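Local structure of histone-lysine N-methyltransferase, H3 lysine-9 specific SUVH4 (4QEO) at residues Asp124-Gly130 with Tyr205-Arg211; Phe251-Thr257 with Leu353-Val359; Val331-Gly335 with Asn346-Gln350; Val516-Ala520 with Arg529-Tyr533. The protein methylates a silencing-associated lysine of histone H3, using S-adenosylmethionine as methyl donor, and binds methylated DNA, so linking DNA methylation to transcriptional silencing. One frame throughout, in Å; residues are numbered along the deposited sequence.

Contact 1 (Asp124-Gly130 with Tyr205-Arg211). With nucleotides of chain B.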
# COMPACT_ATOMS: atom_id res chain seq x y z
N ASP A 124 -26.37 6.19 0.99
CA ASP A 124 -27.17 5.00 0.83
C ASP A 124 -28.05 5.10 -0.41
O ASP A 124 -28.48 4.15 -0.95
CB ASP A 124 -28.03 4.75 2.04
CG ASP A 124 -27.31 3.99 3.13
OD1 ASP A 124 -26.10 3.82 3.10
OD2 ASP A 124 -27.99 3.56 4.05
N THR A 125 -28.33 6.31 -0.82
CA THR A 125 -29.12 6.55 -2.02
C THR A 125 -28.32 7.37 -3.02
O THR A 125 -27.71 8.32 -2.63
CB THR A 125 -30.43 7.28 -1.70
OG1 THR A 125 -31.25 6.46 -0.89
CG2 THR A 125 -31.17 7.60 -2.95
N VAL A 126 -28.33 6.98 -4.30
CA VAL A 126 -27.58 7.70 -5.32
C VAL A 126 -28.46 7.87 -6.56
O VAL A 126 -29.25 7.00 -6.88
CB VAL A 126 -26.31 6.89 -5.70
CG1 VAL A 126 -25.64 7.47 -6.93
CG2 VAL A 126 -25.32 6.89 -4.53
N THR A 127 -28.34 9.02 -7.23
CA THR A 127 -28.92 9.18 -8.55
C THR A 127 -27.75 9.29 -9.52
O THR A 127 -27.05 10.29 -9.56
CB THR A 127 -29.82 10.43 -8.62
OG1 THR A 127 -30.81 10.35 -7.60
CG2 THR A 127 -30.55 10.50 -9.99
N TYR A 128 -27.52 8.21 -10.26
CA TYR A 128 -26.33 8.09 -11.12
C TYR A 128 -26.72 8.34 -12.57
O TYR A 128 -27.64 7.70 -13.10
CB TYR A 128 -25.77 6.67 -10.97
CG TYR A 128 -24.43 6.46 -11.62
CD1 TYR A 128 -23.27 6.98 -11.06
CD2 TYR A 128 -24.31 5.71 -12.79
CE1 TYR A 128 -22.02 6.75 -11.66
CE2 TYR A 128 -23.09 5.47 -13.37
CZ TYR A 128 -21.94 5.99 -12.81
OH TYR A 128 -20.73 5.74 -13.41
N THR A 129 -26.04 9.29 -13.21
CA THR A 129 -26.34 9.57 -14.60
C THR A 129 -25.80 8.46 -15.48
O THR A 129 -24.71 7.94 -15.24
CB THR A 129 -25.73 10.90 -15.03
OG1 THR A 129 -25.96 11.87 -14.01
CG2 THR A 129 -26.35 11.39 -16.36
N GLY A 130 -26.55 8.11 -16.53
CA GLY A 130 -26.03 7.20 -17.53
C GLY A 130 -24.80 7.77 -18.25
O GLY A 130 -24.44 8.94 -18.07
N TYR A 205 -30.26 9.83 -19.01
CA TYR A 205 -30.87 8.72 -18.29
C TYR A 205 -30.39 8.84 -16.86
O TYR A 205 -29.27 9.23 -16.62
CB TYR A 205 -30.50 7.38 -18.93
CG TYR A 205 -31.31 7.21 -20.19
CD1 TYR A 205 -30.86 7.72 -21.41
CD2 TYR A 205 -32.57 6.64 -20.14
CE1 TYR A 205 -31.64 7.61 -22.57
CE2 TYR A 205 -33.35 6.52 -21.27
CZ TYR A 205 -32.88 7.01 -22.48
OH TYR A 205 -33.66 6.89 -23.59
N LYS A 206 -31.27 8.53 -15.91
CA LYS A 206 -30.94 8.64 -14.50
C LYS A 206 -31.29 7.32 -13.86
O LYS A 206 -32.35 6.77 -14.16
CB LYS A 206 -31.76 9.77 -13.83
CG LYS A 206 -31.34 11.18 -14.27
CD LYS A 206 -31.95 12.23 -13.34
CE LYS A 206 -31.04 13.42 -13.25
NZ LYS A 206 -31.66 14.57 -12.52
N TYR A 207 -30.41 6.85 -12.98
CA TYR A 207 -30.50 5.55 -12.35
C TYR A 207 -30.53 5.77 -10.86
O TYR A 207 -29.59 6.27 -10.28
CB TYR A 207 -29.33 4.63 -12.79
CG TYR A 207 -29.45 4.35 -14.28
CD1 TYR A 207 -28.89 5.22 -15.20
CD2 TYR A 207 -30.17 3.27 -14.75
CE1 TYR A 207 -29.03 5.02 -16.57
CE2 TYR A 207 -30.32 3.05 -16.13
CZ TYR A 207 -29.75 3.94 -17.02
OH TYR A 207 -29.89 3.74 -18.37
N ARG A 208 -31.65 5.43 -10.24
CA ARG A 208 -31.75 5.54 -8.80
C ARG A 208 -31.34 4.21 -8.18
O ARG A 208 -31.98 3.14 -8.43
CB ARG A 208 -33.17 5.92 -8.39
CG ARG A 208 -33.48 5.79 -6.91
CD ARG A 208 -32.80 6.88 -6.09
NE ARG A 208 -32.79 8.20 -6.73
CZ ARG A 208 -33.81 9.05 -6.70
NH1 ARG A 208 -33.73 10.24 -7.30
NH2 ARG A 208 -34.93 8.72 -6.09
N LEU A 209 -30.27 4.31 -7.38
CA LEU A 209 -29.60 3.19 -6.73
C LEU A 209 -29.80 3.27 -5.22
O LEU A 209 -29.77 4.37 -4.64
CB LEU A 209 -28.10 3.23 -7.01
CG LEU A 209 -27.68 3.65 -8.43
CD1 LEU A 209 -26.17 3.71 -8.51
CD2 LEU A 209 -28.21 2.66 -9.40
N LYS A 210 -29.99 2.10 -4.61
CA LYS A 210 -30.19 1.99 -3.16
C LYS A 210 -29.24 0.92 -2.67
O LYS A 210 -29.23 -0.18 -3.21
CB LYS A 210 -31.62 1.51 -2.86
CG LYS A 210 -32.73 2.32 -3.50
CD LYS A 210 -32.73 3.76 -3.01
CE LYS A 210 -34.13 4.21 -2.59
NZ LYS A 210 -34.16 5.64 -2.16
N ARG A 211 -28.46 1.25 -1.64
CA ARG A 211 -27.46 0.33 -1.12
C ARG A 211 -28.16 -0.88 -0.50
O ARG A 211 -29.16 -0.74 0.19
CB ARG A 211 -26.60 1.03 -0.07
CG ARG A 211 -25.32 0.28 0.31
CD ARG A 211 -24.40 1.19 1.08
NE ARG A 211 -23.07 0.62 1.29
CZ ARG A 211 -22.71 -0.03 2.39
NH1 ARG A 211 -23.60 -0.25 3.36
NH2 ARG A 211 -21.47 -0.49 2.52
N1 5CM B 7 -18.47 9.22 -14.31
C2 5CM B 7 -19.17 9.86 -13.29
N3 5CM B 7 -20.50 9.80 -13.19
C4 5CM B 7 -21.21 9.13 -14.06
C5 5CM B 7 -20.50 8.46 -15.14
C5A 5CM B 7 -21.28 7.70 -16.14
C6 5CM B 7 -19.13 8.55 -15.22
O2 5CM B 7 -18.59 10.48 -12.44
N4 5CM B 7 -22.51 9.06 -13.99
C1' 5CM B 7 -17.03 9.39 -14.41
C2' 5CM B 7 -16.11 8.21 -14.66
C3' 5CM B 7 -14.96 8.90 -15.35
C4' 5CM B 7 -15.67 9.88 -16.25
O4' 5CM B 7 -16.84 10.22 -15.54
O3' 5CM B 7 -14.18 9.66 -14.44
C5' 5CM B 7 -15.97 9.39 -17.67
O5' 5CM B 7 -16.68 8.18 -17.79
P 5CM B 7 -17.60 7.84 -19.00
OP1 5CM B 7 -18.38 6.71 -18.63
OP2 5CM B 7 -18.21 9.02 -19.49
O HOH W 1 -26.34 0.65 3.66

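Contact 2 (Phe251-Thr257 with Leu353-Val359)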
# COMPACT_ATOMS: atom_id res chain seq x y z
N PHE A 251 12.17 14.42 11.64
CA PHE A 251 11.71 15.58 10.89
C PHE A 251 10.22 15.81 11.11
O PHE A 251 9.73 16.94 11.06
CB PHE A 251 12.02 15.37 9.41
CG PHE A 251 11.38 16.38 8.52
CD1 PHE A 251 11.83 17.68 8.51
CD2 PHE A 251 10.33 16.02 7.69
CE1 PHE A 251 11.24 18.62 7.68
CE2 PHE A 251 9.74 16.94 6.86
CZ PHE A 251 10.19 18.25 6.86
N LYS A 252 9.50 14.73 11.35
CA LYS A 252 8.09 14.80 11.70
C LYS A 252 7.91 14.14 13.04
O LYS A 252 8.34 13.00 13.23
CB LYS A 252 7.27 14.09 10.64
CG LYS A 252 7.35 14.78 9.29
CD LYS A 252 6.60 13.99 8.25
CE LYS A 252 6.34 14.83 7.03
NZ LYS A 252 4.88 15.06 6.85
N GLY A 253 7.28 14.84 13.98
CA GLY A 253 7.09 14.32 15.32
C GLY A 253 6.29 13.04 15.33
O GLY A 253 5.41 12.84 14.50
N ILE A 254 6.60 12.16 16.28
CA ILE A 254 5.87 10.91 16.42
C ILE A 254 5.17 10.84 17.78
O ILE A 254 5.76 10.40 18.76
CB ILE A 254 6.79 9.69 16.23
CG1 ILE A 254 7.52 9.78 14.88
CG2 ILE A 254 6.00 8.40 16.31
CD1 ILE A 254 8.73 8.86 14.78
N PRO A 255 3.92 11.30 17.84
CA PRO A 255 3.15 11.21 19.08
C PRO A 255 2.86 9.77 19.50
O PRO A 255 2.83 8.85 18.68
CB PRO A 255 1.84 11.94 18.74
CG PRO A 255 1.81 12.00 17.25
CD PRO A 255 3.23 12.09 16.81
N ALA A 256 2.65 9.58 20.80
CA ALA A 256 2.29 8.27 21.33
C ALA A 256 1.00 8.37 22.15
O ALA A 256 0.84 9.29 22.94
CB ALA A 256 3.42 7.71 22.17
N THR A 257 0.09 7.42 21.95
CA THR A 257 -1.15 7.40 22.71
C THR A 257 -1.41 6.04 23.36
O THR A 257 -1.06 5.01 22.80
CB THR A 257 -2.37 7.76 21.84
OG1 THR A 257 -2.51 6.79 20.79
CG2 THR A 257 -2.21 9.15 21.23
N LEU A 353 12.29 11.22 7.58
CA LEU A 353 10.99 10.58 7.71
C LEU A 353 9.97 11.38 6.92
O LEU A 353 9.83 12.59 7.10
CB LEU A 353 10.61 10.46 9.19
CG LEU A 353 9.21 9.95 9.49
CD1 LEU A 353 9.02 8.55 8.91
CD2 LEU A 353 8.98 9.95 11.00
N ARG A 354 9.28 10.71 6.00
CA ARG A 354 8.37 11.36 5.07
C ARG A 354 6.94 11.42 5.58
O ARG A 354 6.14 12.14 5.00
CB ARG A 354 8.30 10.59 3.74
CG ARG A 354 9.57 10.45 2.96
CD ARG A 354 9.43 9.30 1.96
NE ARG A 354 10.47 9.30 0.94
CZ ARG A 354 11.75 9.03 1.18
NH1 ARG A 354 12.16 8.74 2.41
NH2 ARG A 354 12.63 9.05 0.19
N PHE A 355 6.61 10.64 6.59
CA PHE A 355 5.20 10.46 6.96
C PHE A 355 4.90 10.81 8.41
O PHE A 355 5.74 10.63 9.28
CB PHE A 355 4.73 9.01 6.71
CG PHE A 355 5.09 8.47 5.36
CD1 PHE A 355 4.37 8.84 4.24
CD2 PHE A 355 6.15 7.59 5.21
CE1 PHE A 355 4.70 8.34 2.99
CE2 PHE A 355 6.48 7.09 3.96
CZ PHE A 355 5.76 7.47 2.85
N ASN A 356 3.67 11.26 8.65
CA ASN A 356 3.19 11.49 10.00
C ASN A 356 2.73 10.18 10.61
O ASN A 356 1.75 9.59 10.18
CB ASN A 356 2.05 12.52 9.98
CG ASN A 356 2.51 13.89 9.50
OD1 ASN A 356 3.49 14.44 10.00
ND2 ASN A 356 1.82 14.45 8.51
N LEU A 357 3.45 9.72 11.63
CA LEU A 357 3.17 8.43 12.23
C LEU A 357 2.76 8.58 13.67
O LEU A 357 2.92 9.64 14.28
CB LEU A 357 4.41 7.54 12.18
CG LEU A 357 5.05 7.35 10.80
CD1 LEU A 357 6.22 6.40 10.90
CD2 LEU A 357 4.03 6.84 9.79
N GLU A 358 2.25 7.50 14.24
CA GLU A 358 1.81 7.51 15.62
C GLU A 358 2.13 6.16 16.25
O GLU A 358 1.95 5.11 15.63
CB GLU A 358 0.31 7.79 15.68
CG GLU A 358 -0.30 7.67 17.07
CD GLU A 358 -1.83 7.68 17.05
OE1 GLU A 358 -2.42 7.81 15.96
OE2 GLU A 358 -2.44 7.55 18.14
N VAL A 359 2.65 6.19 17.47
CA VAL A 359 2.77 4.97 18.26
C VAL A 359 1.54 4.90 19.14
O VAL A 359 1.15 5.91 19.73
CB VAL A 359 4.06 4.96 19.10
CG1 VAL A 359 4.04 3.80 20.09
CG2 VAL A 359 5.27 4.88 18.20
O HOH W 2 13.36 12.47 10.31
O HOH W 3 6.00 10.91 11.96

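Contact 3 (Val331-Gly335 with Asn346-Gln350). With ZN (zinc ion), chain F; ZN (zinc ion), chain G.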
# COMPACT_ATOMS: atom_id res chain seq x y z
N VAL A 331 20.26 -3.88 -1.70
CA VAL A 331 20.25 -2.64 -2.47
C VAL A 331 21.55 -1.90 -2.18
O VAL A 331 21.99 -1.82 -1.03
CB VAL A 331 19.00 -1.76 -2.11
CG1 VAL A 331 19.16 -0.34 -2.64
CG2 VAL A 331 17.73 -2.37 -2.66
N PHE A 332 22.19 -1.39 -3.23
CA PHE A 332 23.45 -0.66 -3.08
C PHE A 332 23.22 0.83 -3.26
O PHE A 332 23.07 1.32 -4.38
CB PHE A 332 24.48 -1.13 -4.10
CG PHE A 332 25.01 -2.52 -3.84
CD1 PHE A 332 26.07 -2.71 -2.96
CD2 PHE A 332 24.47 -3.62 -4.48
CE1 PHE A 332 26.58 -3.98 -2.73
CE2 PHE A 332 24.98 -4.89 -4.25
CZ PHE A 332 26.03 -5.07 -3.38
N GLU A 333 23.17 1.55 -2.15
CA GLU A 333 22.94 2.97 -2.17
C GLU A 333 24.25 3.74 -2.25
O GLU A 333 25.32 3.25 -1.86
CB GLU A 333 22.17 3.42 -0.93
CG GLU A 333 20.66 3.18 -1.04
CD GLU A 333 19.88 3.75 0.14
OE1 GLU A 333 20.49 4.32 1.07
OE2 GLU A 333 18.64 3.62 0.14
N CYS A 334 24.15 4.97 -2.75
CA CYS A 334 25.24 5.92 -2.68
C CYS A 334 25.59 6.18 -1.22
O CYS A 334 24.73 6.11 -0.32
CB CYS A 334 24.87 7.21 -3.42
SG CYS A 334 24.73 7.04 -5.24
N GLY A 335 26.87 6.45 -0.97
CA GLY A 335 27.37 6.56 0.39
C GLY A 335 28.22 7.80 0.63
O GLY A 335 28.20 8.74 -0.15
N ASN A 346 19.36 7.50 -5.49
CA ASN A 346 20.02 6.31 -4.98
C ASN A 346 20.48 6.46 -3.52
O ASN A 346 21.24 5.65 -3.01
CB ASN A 346 21.16 5.84 -5.88
CG ASN A 346 21.43 4.36 -5.74
OD1 ASN A 346 20.50 3.56 -5.67
ND2 ASN A 346 22.70 3.99 -5.65
N ARG A 347 19.99 7.50 -2.85
CA ARG A 347 20.07 7.59 -1.40
C ARG A 347 18.66 7.53 -0.78
O ARG A 347 18.47 8.01 0.34
CB ARG A 347 20.76 8.90 -0.99
CG ARG A 347 22.18 9.07 -1.54
CD ARG A 347 22.74 10.42 -1.12
NE ARG A 347 24.13 10.66 -1.53
CZ ARG A 347 25.19 10.31 -0.81
NH1 ARG A 347 25.04 9.67 0.34
NH2 ARG A 347 26.42 10.59 -1.24
N THR A 348 17.69 6.96 -1.48
CA THR A 348 16.30 6.95 -0.99
C THR A 348 16.08 6.66 0.52
O THR A 348 15.40 7.44 1.19
CB THR A 348 15.39 6.07 -1.86
OG1 THR A 348 15.26 6.69 -3.14
CG2 THR A 348 13.98 5.91 -1.23
N SER A 349 16.66 5.59 1.06
CA SER A 349 16.39 5.24 2.46
C SER A 349 17.13 6.11 3.48
O SER A 349 16.92 5.96 4.69
CB SER A 349 16.68 3.76 2.73
OG SER A 349 18.06 3.53 2.84
N GLN A 350 17.97 7.01 3.01
CA GLN A 350 18.76 7.86 3.91
C GLN A 350 18.01 9.15 4.22
O GLN A 350 18.41 9.93 5.08
CB GLN A 350 20.11 8.21 3.28
CG GLN A 350 21.04 7.01 3.11
CD GLN A 350 22.17 7.28 2.11
OE1 GLN A 350 22.72 8.39 2.02
NE2 GLN A 350 22.52 6.25 1.35
ZN ZN F . 27.14 6.52 -5.55
ZN ZN G . 24.21 9.08 -5.94

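Contact 4 (Val516-Ala520 with Arg529-Tyr533)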
# COMPACT_ATOMS: atom_id res chain seq x y z
N VAL A 516 9.82 -26.62 24.51
CA VAL A 516 9.62 -25.54 23.56
C VAL A 516 8.98 -24.32 24.22
O VAL A 516 7.86 -24.39 24.72
CB VAL A 516 8.78 -26.01 22.35
CG1 VAL A 516 8.10 -24.84 21.66
CG2 VAL A 516 9.65 -26.78 21.37
N LYS A 517 9.73 -23.22 24.25
CA LYS A 517 9.17 -21.95 24.70
C LYS A 517 8.43 -21.35 23.52
O LYS A 517 8.98 -21.23 22.43
CB LYS A 517 10.28 -21.01 25.17
CG LYS A 517 10.29 -20.75 26.68
CD LYS A 517 8.94 -20.21 27.15
CE LYS A 517 8.99 -19.73 28.60
NZ LYS A 517 9.27 -20.82 29.57
N GLN A 518 7.16 -21.00 23.73
CA GLN A 518 6.33 -20.50 22.64
C GLN A 518 5.70 -19.15 22.94
O GLN A 518 5.52 -18.77 24.09
CB GLN A 518 5.23 -21.51 22.31
CG GLN A 518 4.16 -21.60 23.37
CD GLN A 518 3.17 -22.71 23.08
OE1 GLN A 518 2.09 -22.47 22.54
NE2 GLN A 518 3.55 -23.93 23.44
N LEU A 519 5.36 -18.43 21.87
CA LEU A 519 4.70 -17.14 21.97
C LEU A 519 3.47 -17.13 21.07
O LEU A 519 3.55 -17.48 19.89
CB LEU A 519 5.65 -16.01 21.54
CG LEU A 519 5.88 -14.87 22.53
CD1 LEU A 519 6.52 -13.67 21.86
CD2 LEU A 519 4.58 -14.47 23.22
N ALA A 520 2.33 -16.75 21.63
CA ALA A 520 1.09 -16.67 20.85
C ALA A 520 1.05 -15.40 20.00
O ALA A 520 1.50 -14.33 20.42
CB ALA A 520 -0.13 -16.75 21.77
N ARG A 529 -1.58 -18.71 11.56
CA ARG A 529 -0.68 -19.75 12.09
C ARG A 529 -0.47 -19.69 13.62
O ARG A 529 0.24 -20.51 14.19
CB ARG A 529 0.66 -19.81 11.31
CG ARG A 529 1.80 -18.90 11.80
CD ARG A 529 2.90 -19.69 12.51
NE ARG A 529 4.11 -19.84 11.70
CZ ARG A 529 5.23 -19.14 11.89
NH1 ARG A 529 5.31 -18.24 12.86
NH2 ARG A 529 6.28 -19.35 11.11
N LYS A 530 -1.10 -18.70 14.26
CA LYS A 530 -1.30 -18.61 15.72
C LYS A 530 -0.05 -18.53 16.61
O LYS A 530 -0.17 -18.49 17.84
CB LYS A 530 -2.23 -19.73 16.19
CG LYS A 530 -3.50 -19.87 15.36
CD LYS A 530 -4.31 -18.58 15.34
CE LYS A 530 -5.16 -18.43 16.59
NZ LYS A 530 -5.95 -17.17 16.58
N ARG A 531 1.14 -18.49 16.02
CA ARG A 531 2.36 -18.50 16.81
C ARG A 531 3.43 -17.57 16.24
O ARG A 531 3.70 -17.60 15.04
CB ARG A 531 2.92 -19.93 16.90
CG ARG A 531 2.04 -20.89 17.68
CD ARG A 531 2.49 -22.33 17.49
NE ARG A 531 3.85 -22.53 17.97
CZ ARG A 531 4.15 -23.01 19.18
NH1 ARG A 531 3.18 -23.33 20.02
NH2 ARG A 531 5.42 -23.16 19.54
N LEU A 532 4.03 -16.76 17.10
CA LEU A 532 5.24 -16.02 16.75
C LEU A 532 6.37 -17.03 16.57
O LEU A 532 7.10 -17.00 15.58
CB LEU A 532 5.62 -15.00 17.84
CG LEU A 532 4.98 -13.61 17.83
CD1 LEU A 532 6.00 -12.53 18.22
CD2 LEU A 532 4.38 -13.30 16.47
N TYR A 533 6.49 -17.92 17.56
CA TYR A 533 7.43 -19.03 17.50
C TYR A 533 6.94 -20.25 18.30
O TYR A 533 7.59 -21.30 18.32
CB TYR A 533 8.83 -18.60 17.96
CG TYR A 533 8.91 -17.86 19.29
CD1 TYR A 533 8.50 -18.46 20.47
CD2 TYR A 533 9.44 -16.58 19.36
CE1 TYR A 533 8.59 -17.80 21.69
CE2 TYR A 533 9.53 -15.90 20.56
CZ TYR A 533 9.11 -16.52 21.73
OH TYR A 533 9.20 -15.85 22.93

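Contact 1 (Asp124-Gly130 with Tyr205-Arg211)
Val126 and Tyr128 face Leu209 and Tyr207 across two antiparallel strands of the SRA domain, and their buried side chains form the tightly packed face of the contact. Leu209 CD1 lies 3.9 Å from Tyr128 CB and 4.1 Å from Val126 CG1. Backbone bonds fasten the same pairs; Leu209 N reaches Val126 O in an almost straight line (2.9 Å, 178° at the hydrogen). With CG anti to the backbone N (chi1 -171°), the Tyr128 ring swings off the partner strand and offers a face to the methylated base 5CM7 of chain B, whose N4 stands 3.3 Å above the ring plane toward its rim. That N4 also donates to Thr129 O (2.8 Å), while Tyr128 OH is held by Val111 O. The strand thus builds part of the methylcytosine pocket, consistent with recognition by base flipping in SRA domains. On the other face, nearer to solvent, Thr127 is still buried, but Thr125, Lys206, Arg208 and Lys210 around it are partly exposed. There Arg208, bent at chi2 and chi3, curls back to grip Thr127 OG1 side-on with NH1 (2.9 Å) and NE (3.0 Å), the oxygen tilted about 15° from the guanidinium plane. A leucine here would remove both donors and would probably leave the Thr127 hydroxyl without this clamp and freer to turn. Lys210 NZ makes a longer bond to Thr125 OG1 (3.3 Å). Strand 120-122 flanks 125-129, strand 180-197 flanks 203-211, and strand 106-112 packs against Val126, Tyr128 and Leu209.

Contact 2 (Phe251-Thr257 with Leu353-Val359)
Lys252 lays its aliphatic chain along the backbone turn at 353-356, CE 3.4 Å from Arg354 O and CD 3.6 Å from Phe355 C. It crosses the Asn356 side chain at about a right angle, and a bend at chi4 (-114°) brings NZ to Asn356 OD1 in a weak bond of 3.5 Å; a long, weak ion pair links the same ammonium to Glu373. Cut back to an alanine, the side chain would probably no longer cover the Arg354-Phe355 backbone, and Asn356 OD1 would lose its lysine. The Phe251 ring turns its edge, at CD2, to Leu353 O. On the inner side Ile254 and Leu353 meet at an oblique angle through CD1 and CD2 (3.9 Å), and Ile254 CG2 touches Val359 CG2. The last pair is polar: Thr257 and Glu358 meet crosswise, OG1 donating to OE2 at 2.8 Å nearly head-on to its C-O bond. Arg370 and Trp372 hold the other carboxylate oxygen, OE1, so both oxygens have partners and the group is probably fixed in rotation. Between these side chains, Val359 N bonds Pro255 O and Thr257 N bonds Val359 O around the parallel bridge Ala256-Val359. This bridge joins the pre-SET segment to the SET domain within a four-stranded mixed sheet: strand 240-242 lies beyond 256-257, and strand 367-371 beyond 357-361, where Val359 packs on Trp367, which by similarity binds S-adenosylmethionine.

Contact 3 (Val331-Gly335 with Asn346-Gln350)
Phe332 O takes a bond from Asn346 ND2 on a lone pair in its carbonyl plane (3.0 Å), just where strand 331-332 gives way to the zinc-binding loop. Next, Glu333 extends its chain past Asn346 O to the 3-10 turn at 348-350. Its OE2 is gripped by Ser349 N (2.9 Å) and Ser349 OG (2.8 Å), which reach its syn side from opposite faces of the carboxylate plane. OE1 receives Gln350 NE2 on the anti side, tilted out of the carboxylate plane, and forms a salt bridge with Arg483, so both oxygens of this buried acid are engaged. Cys334 follows: its N donates to Asn346 O, its carbonyl O is met nearly end-on by Gln350 NE2 (2.8 Å), and its SG, anti to the carbonyl carbon (chi1 -69°), bridges two zinc ions, chain F at 2.5 Å and chain G at 2.2 Å. Gly335 O closes the walk, bound by Arg347 NH2 (2.8 Å) and weakly by NH1. Arg347 lays one guanidinium face over Cys334 CB, while NH1 is held in plane by Gln350 OE1. The shared thiolate marks the triangular three-zinc cluster of pre-SET domains; Cys292, Cys306 and Cys338 complete one of the two ions, Cys298, Cys340 and Cys344 the other. A weak bond from Asn346 ND2 to SG, with the nearby arginine, would probably temper the negative charge that the cysteines gather round the metals.

Contact 4 (Val516-Ala520 with Arg529-Tyr533)
Leu519 packs over the ring of Tyr533 in the post-SET motif, where the C-terminal end of the chain folds back on the segment leading into the last zinc site. Leu519 CB sits 3.4 Å above one face of the Tyr533 ring, toward its rim; the contact is a CH-pi interaction, 3.7 Å from CB to the ring centroid and 24° off the normal. Tyr533 carries CG between its backbone N and carbonyl carbon (chi1 51°), a turn that folds the ring back over 517-519, with CE1 3.3 Å from Leu519 N. Leu519 also lies alongside Leu532, the two pointing the same way with their CB atoms 3.8 Å apart, and its carbonyl O accepts from Leu532 N (2.9 Å). A single backbone bridge, Ala520 with Arg531, continues the pairing; Ala520 touches the bound S-adenosylhomocysteine, and Cys521, Cys523 and Cys528 of the intervening loop bind zinc together with Cys463. The contact therefore closes the neck of a metal-bound loop beside the cofactor. Arg531 is the third main element. Its chain bends at chi3 (61°) and brings the guanidinium against the Gln518 side chain, CB lying 3.2 Å from NH2, with Val516 CG1 at the guanidinium edge. Asp507 forms a salt bridge with Arg531 NH2, and the same nitrogen donates to Tyr533 O at 3.1 Å.

Overall arrangement
Along the chain the order is contact 1, then contact 2, whose two segments enclose contact 3, then contact 4. Contact 1 lies in the eight-stranded sheet of the DNA-binding SRA domain, its centre about 41 Å from that of contact 2 and about 50 Å from those of contacts 3 and 4. Contact 3, which holds a bridging cysteine of the three-zinc pre-SET cluster, is followed a few residues later by the segment of contact 2 that leads into strand 357-361; their centres are about 23 Å apart. Contact 4, about 30 Å from contact 2 between centres, belongs to the post-SET region beside the cofactor. The methylated-base pocket and methyltransferase site thus occupy separate parts of one chain.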